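Local coordinates for protein 4-alpha-glucanotransferase (Aquifex aeolicus, PDB 1TZ7) that belongs to the amylomaltase (disproportionating enzyme) family and carries extra helices on an eight-stranded parallel beta/alpha barrel, at residues 81-86 / 235-240; 154-159 / 193-198. All blocks are in the same frame, centred on the assembly; numbering follows the deposited sequence.

Interaction 1. Residues 81-86 / 235-240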
ATOM      1  N   ASN A  81      -2.241 -12.496   1.620  1.00 22.62           N
ATOM      2  CA  ASN A  81      -1.550 -13.761   1.835  1.00 21.60           C
ATOM      3  C   ASN A  81      -0.066 -13.731   1.382  1.00 22.15           C
ATOM      4  O   ASN A  81       0.596 -14.757   1.367  1.00 27.43           O
ATOM      5  CB  ASN A  81      -2.308 -14.931   1.156  1.00 25.10           C
ATOM      6  CG  ASN A  81      -2.510 -14.723  -0.352  1.00 29.03           C
ATOM      7  OD1 ASN A  81      -1.756 -14.005  -1.002  1.00 37.22           O
ATOM      8  ND2 ASN A  81      -3.540 -15.368  -0.903  1.00 39.15           N
ATOM      9  N   SER A  82       0.435 -12.542   1.024  1.00 22.27           N
ATOM     10  CA  SER A  82       1.866 -12.369   0.715  1.00 29.64           C
ATOM     11  C   SER A  82       2.273 -10.897   0.694  1.00 30.06           C
ATOM     12  O   SER A  82       1.626 -10.076   0.046  1.00 28.10           O
ATOM     13  CB  SER A  82       2.201 -13.008  -0.628  1.00 31.61           C
ATOM     14  OG  SER A  82       3.568 -12.822  -0.953  1.00 28.33           O
ATOM     15  N   LEU A  83       3.359 -10.574   1.401  1.00 28.47           N
ATOM     16  CA  LEU A  83       3.910  -9.214   1.408  1.00 30.60           C
ATOM     17  C   LEU A  83       4.831  -8.982   0.214  1.00 25.60           C
ATOM     18  O   LEU A  83       5.330  -7.876   0.015  1.00 27.54           O
ATOM     19  CB  LEU A  83       4.687  -8.959   2.712  1.00 33.10           C
ATOM     20  CG  LEU A  83       3.867  -9.020   3.999  1.00 34.41           C
ATOM     21  CD1 LEU A  83       4.778  -8.989   5.218  1.00 33.35           C
ATOM     22  CD2 LEU A  83       2.855  -7.871   4.048  1.00 34.75           C
ATOM     23  N   PHE A  84       5.055 -10.028  -0.574  1.00 28.46           N
ATOM     24  CA  PHE A  84       6.000  -9.966  -1.687  1.00 29.01           C
ATOM     25  C   PHE A  84       5.288  -9.997  -3.048  1.00 24.19           C
ATOM     26  O   PHE A  84       5.688  -9.307  -3.982  1.00 25.71           O
ATOM     27  CB  PHE A  84       6.999 -11.123  -1.590  1.00 25.84           C
ATOM     28  CG  PHE A  84       8.007 -10.956  -0.494  1.00 32.56           C
ATOM     29  CD1 PHE A  84       7.674 -11.247   0.826  1.00 30.31           C
ATOM     30  CD2 PHE A  84       9.294 -10.497  -0.774  1.00 27.83           C
ATOM     31  CE1 PHE A  84       8.611 -11.088   1.850  1.00 31.52           C
ATOM     32  CE2 PHE A  84      10.231 -10.337   0.247  1.00 29.46           C
ATOM     33  CZ  PHE A  84       9.886 -10.634   1.558  1.00 30.27           C
ATOM     34  N   ALA A  85       4.231 -10.791  -3.144  1.00 26.74           N
ATOM     35  CA  ALA A  85       3.581 -11.055  -4.427  1.00 26.83           C
ATOM     36  C   ALA A  85       2.803  -9.829  -4.922  1.00 24.68           C
ATOM     37  O   ALA A  85       2.504  -8.921  -4.154  1.00 24.97           O
ATOM     38  CB  ALA A  85       2.655 -12.253  -4.309  1.00 29.19           C
ATOM     39  N   GLY A  86       2.486  -9.823  -6.213  1.00 27.01           N
ATOM     40  CA  GLY A  86       1.618  -8.822  -6.791  1.00 28.07           C
ATOM     41  C   GLY A  86       0.180  -9.309  -6.932  1.00 28.67           C
ATOM     42  O   GLY A  86      -0.088 -10.511  -6.927  1.00 26.12           O
ATOM     43  N   SER A 235      -0.935 -16.193   5.587  1.00 33.27           N
ATOM     44  CA  SER A 235      -0.027 -15.761   4.528  1.00 30.60           C
ATOM     45  C   SER A 235       1.132 -16.742   4.358  1.00 19.60           C
ATOM     46  O   SER A 235       1.486 -17.476   5.285  1.00 23.12           O
ATOM     47  CB  SER A 235       0.513 -14.351   4.821  1.00 37.28           C
ATOM     48  OG  SER A 235       1.411 -14.355   5.916  1.00 28.14           O
ATOM     49  N   ALA A 236       1.710 -16.751   3.164  1.00 28.36           N
ATOM     50  CA  ALA A 236       2.922 -17.513   2.900  1.00 31.39           C
ATOM     51  C   ALA A 236       4.072 -17.058   3.806  1.00 28.31           C
ATOM     52  O   ALA A 236       4.972 -17.820   4.091  1.00 21.17           O
ATOM     53  CB  ALA A 236       3.318 -17.371   1.444  1.00 25.77           C
ATOM     54  N   ASP A 237       4.020 -15.804   4.250  1.00 25.83           N
ATOM     55  CA  ASP A 237       5.117 -15.212   5.026  1.00 25.83           C
ATOM     56  C   ASP A 237       5.217 -15.811   6.426  1.00 26.05           C
ATOM     57  O   ASP A 237       6.301 -16.131   6.889  1.00 19.36           O
ATOM     58  CB  ASP A 237       4.941 -13.705   5.125  1.00 23.59           C
ATOM     59  CG  ASP A 237       4.794 -13.051   3.773  1.00 36.73           C
ATOM     60  OD1 ASP A 237       3.723 -12.462   3.510  1.00 28.85           O
ATOM     61  OD2 ASP A 237       5.688 -13.079   2.905  1.00 28.27           O
ATOM     62  N   VAL A 238       4.076 -15.959   7.095  1.00 22.68           N
ATOM     63  CA  VAL A 238       4.045 -16.586   8.421  1.00 22.06           C
ATOM     64  C   VAL A 238       4.340 -18.076   8.291  1.00 23.73           C
ATOM     65  O   VAL A 238       5.081 -18.642   9.087  1.00 23.26           O
ATOM     66  CB  VAL A 238       2.672 -16.380   9.121  1.00 22.28           C
ATOM     67  CG1 VAL A 238       2.674 -17.016  10.488  1.00 23.36           C
ATOM     68  CG2 VAL A 238       2.344 -14.885   9.230  1.00 28.83           C
ATOM     69  N   TRP A 239       3.760 -18.697   7.271  1.00 26.15           N
ATOM     70  CA  TRP A 239       4.020 -20.099   6.959  1.00 27.33           C
ATOM     71  C   TRP A 239       5.529 -20.381   6.814  1.00 26.52           C
ATOM     72  O   TRP A 239       6.033 -21.361   7.356  1.00 22.11           O
ATOM     73  CB  TRP A 239       3.290 -20.489   5.672  1.00 24.03           C
ATOM     74  CG  TRP A 239       3.482 -21.916   5.268  1.00 19.36           C
ATOM     75  CD1 TRP A 239       3.304 -23.020   6.048  1.00 18.36           C
ATOM     76  CD2 TRP A 239       3.888 -22.396   3.983  1.00 20.05           C
ATOM     77  NE1 TRP A 239       3.575 -24.159   5.327  1.00 28.95           N
ATOM     78  CE2 TRP A 239       3.937 -23.803   4.055  1.00 21.50           C
ATOM     79  CE3 TRP A 239       4.222 -21.776   2.768  1.00 23.61           C
ATOM     80  CZ2 TRP A 239       4.303 -24.599   2.964  1.00 18.62           C
ATOM     81  CZ3 TRP A 239       4.583 -22.569   1.690  1.00 22.22           C
ATOM     82  CH2 TRP A 239       4.620 -23.966   1.798  1.00 26.05           C
ATOM     83  N   THR A 240       6.238 -19.514   6.085  1.00 27.99           N
ATOM     84  CA  THR A 240       7.664 -19.756   5.773  1.00 34.26           C
ATOM     85  C   THR A 240       8.578 -19.375   6.929  1.00 28.41           C
ATOM     86  O   THR A 240       9.645 -19.947   7.086  1.00 24.20           O
ATOM     87  CB  THR A 240       8.107 -18.988   4.495  1.00 34.84           C
ATOM     88  OG1 THR A 240       7.405 -17.747   4.385  1.00 44.17           O
ATOM     89  CG2 THR A 240       7.726 -19.739   3.255  1.00 35.90           C
TER
HETATM   90  O   HOH W   1       5.042 -14.135   0.437  1.00 45.10           O
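Asp237 lays its carboxylate against the backbone and side chain of Leu83 and the ring edge of Phe84, linking two loop excursions of the beta/alpha barrel. Ser235 is the N-cap of the short helix 236-240, and Asp237 lies in its first turn. OD1 of Asp237 accepts from Leu83 N through its syn lone pair at 2.9 Å, a somewhat bent bond with an N-H...acceptor angle of 147°. Asp237 OD1 also packs 3.5 Å from Leu83 CG. Asp237 OD2 lies 3.4 Å from Phe84 CD1, near the ring plane; carboxylate and ring are tilted by 43°. A water also donates to OD2. The backbones join as well: Ala236 N gives its hydrogen to Asn81 O at 2.9 Å. Segment 81-86 is shaped by an ST turn (from Phe84 N) and an ST motif (from Ala85 N), both accepted by Ser82 OG. Beyond the contact, His295 bonds to Phe84 O and Trp151 meets the Phe84 ring. At the helix start Ser235 OG donates to Ser232 O, and it accepts a weak capping bond from Val238 N, 3.3 Å away.

Interaction 2. Residues 154-159 / 193-198; sequences DYALYM and GRFYFH
Met159 sets its CB over the centre of the His198 imidazole, 3.6 Å from the centroid and 7° off the ring normal, a CH-pi contact between two helices of the helical region inserted between the second and third strands of the barrel. Beside it, Ala156 points its methyl at the partner helix: CB lies 3.5 Å from Phe195 O and 3.6 Å from Phe195 CE1. So small a side chain at the crossing is consistent with the 8.0 Å approach of the axes of segments 154-159 and 193-198, whose directions are 124° apart. Phe195 reaches across to helix 149-165 because its CG stands opposite the backbone N (chi1 166°); there CD1 comes 3.7 Å from Leu157 N, which lies at the ring edge.

A second shell sets these groups in place. Phe197 CD2 covers the face of His198 opposite Met159, 3.5 Å above the plane and toward the rim, so the imidazole is sandwiched between two apolar groups. Its NE2 makes a weak hydrogen bond to Glu163 OE1, a further turn along helix 149-165, which would tend to fix the ring's rotation. Leu188 of helix 181-190 touches both Leu157 and Phe195, while Leu145 packs on Phe195 from helix 138-147. Within its own helix, Met159 CG, anti to its carbonyl carbon, rests 3.6 Å above the Tyr155 ring, offset toward the rim.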
ATOM      1  N   ASP A 154       8.294 -20.299  -2.632  1.00 28.13           N
ATOM      2  CA  ASP A 154       7.453 -20.552  -1.481  1.00 24.89           C
ATOM      3  C   ASP A 154       6.016 -20.104  -1.732  1.00 26.75           C
ATOM      4  O   ASP A 154       5.082 -20.753  -1.295  1.00 24.34           O
ATOM      5  CB  ASP A 154       8.012 -19.838  -0.252  1.00 29.93           C
ATOM      6  CG  ASP A 154       9.253 -20.510   0.295  1.00 30.91           C
ATOM      7  OD1 ASP A 154      10.241 -19.805   0.577  1.00 32.38           O
ATOM      8  OD2 ASP A 154       9.331 -21.734   0.472  1.00 24.00           O
ATOM      9  N   TYR A 155       5.846 -18.986  -2.439  1.00 24.72           N
ATOM     10  CA  TYR A 155       4.519 -18.417  -2.639  1.00 26.21           C
ATOM     11  C   TYR A 155       3.709 -19.252  -3.617  1.00 29.01           C
ATOM     12  O   TYR A 155       2.560 -19.569  -3.359  1.00 27.09           O
ATOM     13  CB  TYR A 155       4.593 -16.980  -3.138  1.00 24.71           C
ATOM     14  CG  TYR A 155       3.225 -16.401  -3.443  1.00 32.73           C
ATOM     15  CD1 TYR A 155       2.344 -16.077  -2.418  1.00 26.39           C
ATOM     16  CD2 TYR A 155       2.807 -16.207  -4.755  1.00 26.04           C
ATOM     17  CE1 TYR A 155       1.084 -15.558  -2.688  1.00 30.80           C
ATOM     18  CE2 TYR A 155       1.548 -15.688  -5.038  1.00 26.63           C
ATOM     19  CZ  TYR A 155       0.691 -15.365  -3.999  1.00 25.78           C
ATOM     20  OH  TYR A 155      -0.559 -14.851  -4.276  1.00 27.87           O
ATOM     21  N   ALA A 156       4.319 -19.600  -4.742  1.00 23.88           N
ATOM     22  CA  ALA A 156       3.639 -20.374  -5.777  1.00 28.52           C
ATOM     23  C   ALA A 156       3.262 -21.778  -5.273  1.00 31.23           C
ATOM     24  O   ALA A 156       2.232 -22.330  -5.662  1.00 29.91           O
ATOM     25  CB  ALA A 156       4.507 -20.475  -7.001  1.00 29.31           C
ATOM     26  N   LEU A 157       4.103 -22.343  -4.412  1.00 28.00           N
ATOM     27  CA  LEU A 157       3.812 -23.636  -3.798  1.00 32.47           C
ATOM     28  C   LEU A 157       2.718 -23.491  -2.739  1.00 27.12           C
ATOM     29  O   LEU A 157       1.853 -24.343  -2.612  1.00 26.48           O
ATOM     30  CB  LEU A 157       5.077 -24.222  -3.167  1.00 28.89           C
ATOM     31  CG  LEU A 157       4.941 -25.616  -2.548  1.00 27.12           C
ATOM     32  CD1 LEU A 157       4.531 -26.637  -3.598  1.00 39.90           C
ATOM     33  CD2 LEU A 157       6.242 -26.028  -1.876  1.00 34.08           C
ATOM     34  N   TYR A 158       2.776 -22.403  -1.990  1.00 29.38           N
ATOM     35  CA  TYR A 158       1.747 -22.074  -1.003  1.00 32.32           C
ATOM     36  C   TYR A 158       0.370 -21.997  -1.667  1.00 29.45           C
ATOM     37  O   TYR A 158      -0.605 -22.520  -1.143  1.00 22.18           O
ATOM     38  CB  TYR A 158       2.107 -20.742  -0.324  1.00 36.11           C
ATOM     39  CG  TYR A 158       0.994 -20.061   0.451  1.00 30.86           C
ATOM     40  CD1 TYR A 158       0.810 -20.311   1.808  1.00 29.66           C
ATOM     41  CD2 TYR A 158       0.158 -19.135  -0.165  1.00 23.61           C
ATOM     42  CE1 TYR A 158      -0.196 -19.671   2.529  1.00 34.76           C
ATOM     43  CE2 TYR A 158      -0.852 -18.486   0.548  1.00 26.40           C
ATOM     44  CZ  TYR A 158      -1.023 -18.758   1.889  1.00 33.09           C
ATOM     45  OH  TYR A 158      -2.021 -18.119   2.596  1.00 34.78           O
ATOM     46  N   MET A 159       0.310 -21.359  -2.834  1.00 25.11           N
ATOM     47  CA  MET A 159      -0.953 -21.173  -3.548  1.00 28.57           C
ATOM     48  C   MET A 159      -1.456 -22.485  -4.151  1.00 28.00           C
ATOM     49  O   MET A 159      -2.655 -22.701  -4.256  1.00 25.21           O
ATOM     50  CB  MET A 159      -0.790 -20.131  -4.660  1.00 25.11           C
ATOM     51  CG  MET A 159      -0.563 -18.702  -4.156  1.00 31.03           C
ATOM     52  SD  MET A 159      -1.952 -18.050  -3.219  1.00 26.85           S
ATOM     53  CE  MET A 159      -3.186 -17.836  -4.518  1.00 30.00           C
ATOM     54  N   GLY A 193       2.364 -28.554 -12.289  1.00 26.09           N
ATOM     55  CA  GLY A 193       1.645 -27.735 -13.247  1.00 30.12           C
ATOM     56  C   GLY A 193       0.972 -26.543 -12.592  1.00 30.49           C
ATOM     57  O   GLY A 193       0.957 -25.447 -13.146  1.00 30.99           O
ATOM     58  N   ARG A 194       0.413 -26.765 -11.408  1.00 28.87           N
ATOM     59  CA  ARG A 194      -0.262 -25.704 -10.661  1.00 32.07           C
ATOM     60  C   ARG A 194       0.753 -24.712 -10.088  1.00 30.46           C
ATOM     61  O   ARG A 194       0.497 -23.507 -10.029  1.00 25.25           O
ATOM     62  CB  ARG A 194      -1.097 -26.305  -9.527  1.00 33.50           C
ATOM     63  CG  ARG A 194      -2.332 -27.051  -9.997  1.00 34.29           C
ATOM     64  CD  ARG A 194      -3.517 -26.154 -10.281  1.00 43.77           C
ATOM     65  NE  ARG A 194      -3.501 -25.637 -11.650  1.00 45.15           N
ATOM     66  CZ  ARG A 194      -3.935 -24.425 -12.005  1.00 34.33           C
ATOM     67  NH1 ARG A 194      -4.422 -23.585 -11.093  1.00 22.08           N
ATOM     68  NH2 ARG A 194      -3.878 -24.051 -13.278  1.00 44.49           N
ATOM     69  N   PHE A 195       1.902 -25.231  -9.666  1.00 25.16           N
ATOM     70  CA  PHE A 195       2.991 -24.398  -9.172  1.00 28.84           C
ATOM     71  C   PHE A 195       3.377 -23.370 -10.227  1.00 30.95           C
ATOM     72  O   PHE A 195       3.494 -22.183  -9.935  1.00 21.66           O
ATOM     73  CB  PHE A 195       4.203 -25.274  -8.804  1.00 30.34           C
ATOM     74  CG  PHE A 195       5.486 -24.501  -8.606  1.00 27.17           C
ATOM     75  CD1 PHE A 195       5.763 -23.885  -7.391  1.00 26.76           C
ATOM     76  CD2 PHE A 195       6.420 -24.404  -9.632  1.00 32.50           C
ATOM     77  CE1 PHE A 195       6.944 -23.183  -7.208  1.00 32.20           C
ATOM     78  CE2 PHE A 195       7.602 -23.700  -9.450  1.00 39.10           C
ATOM     79  CZ  PHE A 195       7.862 -23.090  -8.241  1.00 29.59           C
ATOM     80  N   TYR A 196       3.554 -23.833 -11.459  1.00 25.55           N
ATOM     81  CA  TYR A 196       4.070 -22.987 -12.525  1.00 30.67           C
ATOM     82  C   TYR A 196       3.013 -22.013 -13.057  1.00 31.65           C
ATOM     83  O   TYR A 196       3.353 -20.989 -13.647  1.00 31.56           O
ATOM     84  CB  TYR A 196       4.625 -23.843 -13.668  1.00 34.14           C
ATOM     85  CG  TYR A 196       6.098 -24.157 -13.523  1.00 29.53           C
ATOM     86  CD1 TYR A 196       7.059 -23.167 -13.700  1.00 41.40           C
ATOM     87  CD2 TYR A 196       6.529 -25.438 -13.201  1.00 44.25           C
ATOM     88  CE1 TYR A 196       8.413 -23.445 -13.564  1.00 47.74           C
ATOM     89  CE2 TYR A 196       7.882 -25.728 -13.063  1.00 50.51           C
ATOM     90  CZ  TYR A 196       8.818 -24.726 -13.247  1.00 53.31           C
ATOM     91  OH  TYR A 196      10.157 -25.004 -13.112  1.00 57.96           O
ATOM     92  N   PHE A 197       1.734 -22.331 -12.847  1.00 28.90           N
ATOM     93  CA  PHE A 197       0.663 -21.385 -13.163  1.00 25.44           C
ATOM     94  C   PHE A 197       0.783 -20.153 -12.282  1.00 24.21           C
ATOM     95  O   PHE A 197       0.579 -19.038 -12.738  1.00 19.16           O
ATOM     96  CB  PHE A 197      -0.723 -22.022 -12.974  1.00 29.23           C
ATOM     97  CG  PHE A 197      -1.852 -21.012 -12.921  1.00 27.41           C
ATOM     98  CD1 PHE A 197      -2.342 -20.434 -14.089  1.00 22.54           C
ATOM     99  CD2 PHE A 197      -2.408 -20.630 -11.702  1.00 31.70           C
ATOM    100  CE1 PHE A 197      -3.378 -19.496 -14.043  1.00 26.97           C
ATOM    101  CE2 PHE A 197      -3.443 -19.692 -11.654  1.00 32.31           C
ATOM    102  CZ  PHE A 197      -3.924 -19.127 -12.826  1.00 26.90           C
ATOM    103  N   HIS A 198       1.115 -20.367 -11.016  1.00 25.90           N
ATOM    104  CA  HIS A 198       1.169 -19.282 -10.049  1.00 27.70           C
ATOM    105  C   HIS A 198       2.419 -18.429 -10.192  1.00 24.21           C
ATOM    106  O   HIS A 198       2.392 -17.238  -9.897  1.00 21.71           O
ATOM    107  CB  HIS A 198       1.025 -19.826  -8.635  1.00 27.16           C
ATOM    108  CG  HIS A 198      -0.349 -20.319  -8.341  1.00 35.44           C
ATOM    109  ND1 HIS A 198      -1.457 -19.504  -8.420  1.00 37.33           N
ATOM    110  CD2 HIS A 198      -0.809 -21.550  -8.017  1.00 41.38           C
ATOM    111  CE1 HIS A 198      -2.538 -20.206  -8.137  1.00 47.74           C
ATOM    112  NE2 HIS A 198      -2.172 -21.451  -7.889  1.00 36.34           N
TER

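The two contacts are neighbours, their centres about 12 Å apart, and both are buried, although interaction 1 lies nearer the centre of the chain than interaction 2 (about 15 against 24 Å). Helix 149-165 serves both: one side meets helix 192-218, and others meet the segments of interaction 1, with Tyr155 CE1 3.5 Å from Ser82 CB and Asp154 CG 3.4 Å from Thr240 CG2. The chemistry follows the elements joined. A loop of no regular structure meets a helix start through direct hydrogen bonds and a carboxylate, whereas a mid-helix surface and the opening turns of another helix meet through a methyl, aromatic rings and a methionine.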